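Local coordinates for type IV pilus assembly protein PilF (Pseudomonas aeruginosa, PDB 2HO1) that is needed for the outer-membrane localization of the secretin PilQ and its assembly into the dodecameric secretin of the type IV pilus, at residues A[157-160]-A[161-165]. Sequence-based numbering, arbitrary orientation.
Sequences PAQA and KEYFE
Q159 and Y163 lie side by side on the first turns of helix 157-170, in what is assigned as the fourth tetratricopeptide (TPR) repeat. The Y163 side chain can be followed from CB outward. CB sits 3.5 Å from the carbonyl O of A160. CG and CD2 lie near the carbonyl O of Q159, which meets the ring obliquely; CD2 is 3.5 Å from it. CE2 then meets the aliphatic part of Q159, 3.8 Å from its CG. At the tip, OH is hydrogen-bonded to the hydroxyl of Y125 on helix 121-131. Q159 holds CG anti to its own N (chi1 -178°) and is extended beyond it, which runs the chain alongside the ring, pointing the same way. The amide plane is turned 75° from the ring plane, and it is the CG methylene, not the amide, that comes closest to the ring. OE1 of Q159 accepts a hydrogen bond from OG of S151 on helix 140-153, the neighbouring helix that also packs against A160 and Y163. OE1 of E162 forms a salt bridge with R103 of the second subunit. Backbone hydrogen bonds from N of residue i+4 to O of residue i link 157-160 to 161-165, from K161 N to P157 O onward. The F164 ring packs on A160, with CE2 4.0 Å from CB. F164 N gives the shortest of the four, 2.8 Å to A160 O, with an N-H...O angle of 167°.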
loop_
_atom_site.group_PDB
_atom_site.type_symbol
_atom_site.label_atom_id
_atom_site.label_comp_id
_atom_site.label_asym_id
_atom_site.label_seq_id
_atom_site.Cartn_x
_atom_site.Cartn_y
_atom_site.Cartn_z
ATOM N N PRO A 157 -3.735 13.849 -8.405
ATOM C CA PRO A 157 -4.398 13.244 -9.559
ATOM C C PRO A 157 -3.593 12.225 -10.370
ATOM O O PRO A 157 -4.183 11.291 -10.926
ATOM C CB PRO A 157 -4.841 14.456 -10.391
ATOM C CG PRO A 157 -3.824 15.508 -10.053
ATOM C CD PRO A 157 -3.694 15.318 -8.541
ATOM N N ALA A 158 -2.270 12.387 -10.454
ATOM C CA ALA A 158 -1.477 11.417 -11.209
ATOM C C ALA A 158 -1.459 10.088 -10.419
ATOM O O ALA A 158 -1.537 8.990 -10.976
ATOM C CB ALA A 158 -0.041 11.949 -11.435
ATOM N N GLN A 159 -1.382 10.213 -9.108
ATOM C CA GLN A 159 -1.380 9.066 -8.235
ATOM C C GLN A 159 -2.772 8.396 -8.272
ATOM O O GLN A 159 -2.880 7.176 -8.316
ATOM C CB GLN A 159 -1.060 9.518 -6.816
ATOM C CG GLN A 159 -0.983 8.405 -5.835
ATOM C CD GLN A 159 -0.582 8.904 -4.474
ATOM O OE1 GLN A 159 -1.428 9.067 -3.569
ATOM N NE2 GLN A 159 0.719 9.170 -4.316
ATOM N N ALA A 160 -3.827 9.208 -8.256
ATOM C CA ALA A 160 -5.186 8.686 -8.306
ATOM C C ALA A 160 -5.334 7.835 -9.574
ATOM O O ALA A 160 -5.886 6.722 -9.550
ATOM C CB ALA A 160 -6.209 9.859 -8.330
ATOM N N LYS A 161 -4.803 8.372 -10.668
ATOM C CA LYS A 161 -4.878 7.717 -11.963
ATOM C C LYS A 161 -4.269 6.330 -11.913
ATOM O O LYS A 161 -4.873 5.365 -12.427
ATOM C CB LYS A 161 -4.179 8.587 -13.019
ATOM C CG LYS A 161 -4.240 8.080 -14.435
ATOM C CD LYS A 161 -3.427 9.032 -15.299
ATOM C CE LYS A 161 -3.127 8.504 -16.697
ATOM N NZ LYS A 161 -2.152 9.445 -17.358
ATOM N N GLU A 162 -3.084 6.213 -11.311
ATOM C CA GLU A 162 -2.441 4.901 -11.206
ATOM C C GLU A 162 -3.303 3.932 -10.389
ATOM O O GLU A 162 -3.410 2.763 -10.729
ATOM C CB GLU A 162 -1.015 5.016 -10.628
ATOM C CG GLU A 162 -0.070 5.690 -11.618
ATOM C CD GLU A 162 1.415 5.626 -11.258
ATOM O OE1 GLU A 162 1.922 4.560 -10.813
ATOM O OE2 GLU A 162 2.088 6.662 -11.459
ATOM N N TYR A 163 -3.939 4.414 -9.327
ATOM C CA TYR A 163 -4.781 3.543 -8.539
ATOM C C TYR A 163 -5.997 3.138 -9.357
ATOM O O TYR A 163 -6.370 1.970 -9.370
ATOM C CB TYR A 163 -5.190 4.214 -7.226
ATOM C CG TYR A 163 -4.089 4.159 -6.162
ATOM C CD1 TYR A 163 -3.468 2.940 -5.822
ATOM C CD2 TYR A 163 -3.684 5.314 -5.484
ATOM C CE1 TYR A 163 -2.469 2.879 -4.825
ATOM C CE2 TYR A 163 -2.706 5.259 -4.500
ATOM C CZ TYR A 163 -2.108 4.058 -4.173
ATOM O OH TYR A 163 -1.194 4.031 -3.168
ATOM N N PHE A 164 -6.610 4.091 -10.056
ATOM C CA PHE A 164 -7.758 3.769 -10.896
ATOM C C PHE A 164 -7.413 2.736 -11.982
ATOM O O PHE A 164 -8.212 1.843 -12.255
ATOM C CB PHE A 164 -8.350 5.042 -11.518
ATOM C CG PHE A 164 -9.047 5.936 -10.508
ATOM C CD1 PHE A 164 -9.851 5.383 -9.514
ATOM C CD2 PHE A 164 -8.899 7.323 -10.555
ATOM C CE1 PHE A 164 -10.489 6.204 -8.586
ATOM C CE2 PHE A 164 -9.526 8.142 -9.642
ATOM C CZ PHE A 164 -10.320 7.593 -8.656
ATOM N N GLU A 165 -6.234 2.851 -12.589
ATOM C CA GLU A 165 -5.830 1.872 -13.588
ATOM C C GLU A 165 -5.685 0.479 -12.971
ATOM O O GLU A 165 -6.035 -0.526 -13.612
ATOM C CB GLU A 165 -4.519 2.296 -14.264
ATOM C CG GLU A 165 -4.709 3.412 -15.267
ATOM C CD GLU A 165 -3.405 4.087 -15.677
ATOM O OE1 GLU A 165 -2.376 3.885 -14.994
ATOM O OE2 GLU A 165 -3.410 4.850 -16.670
#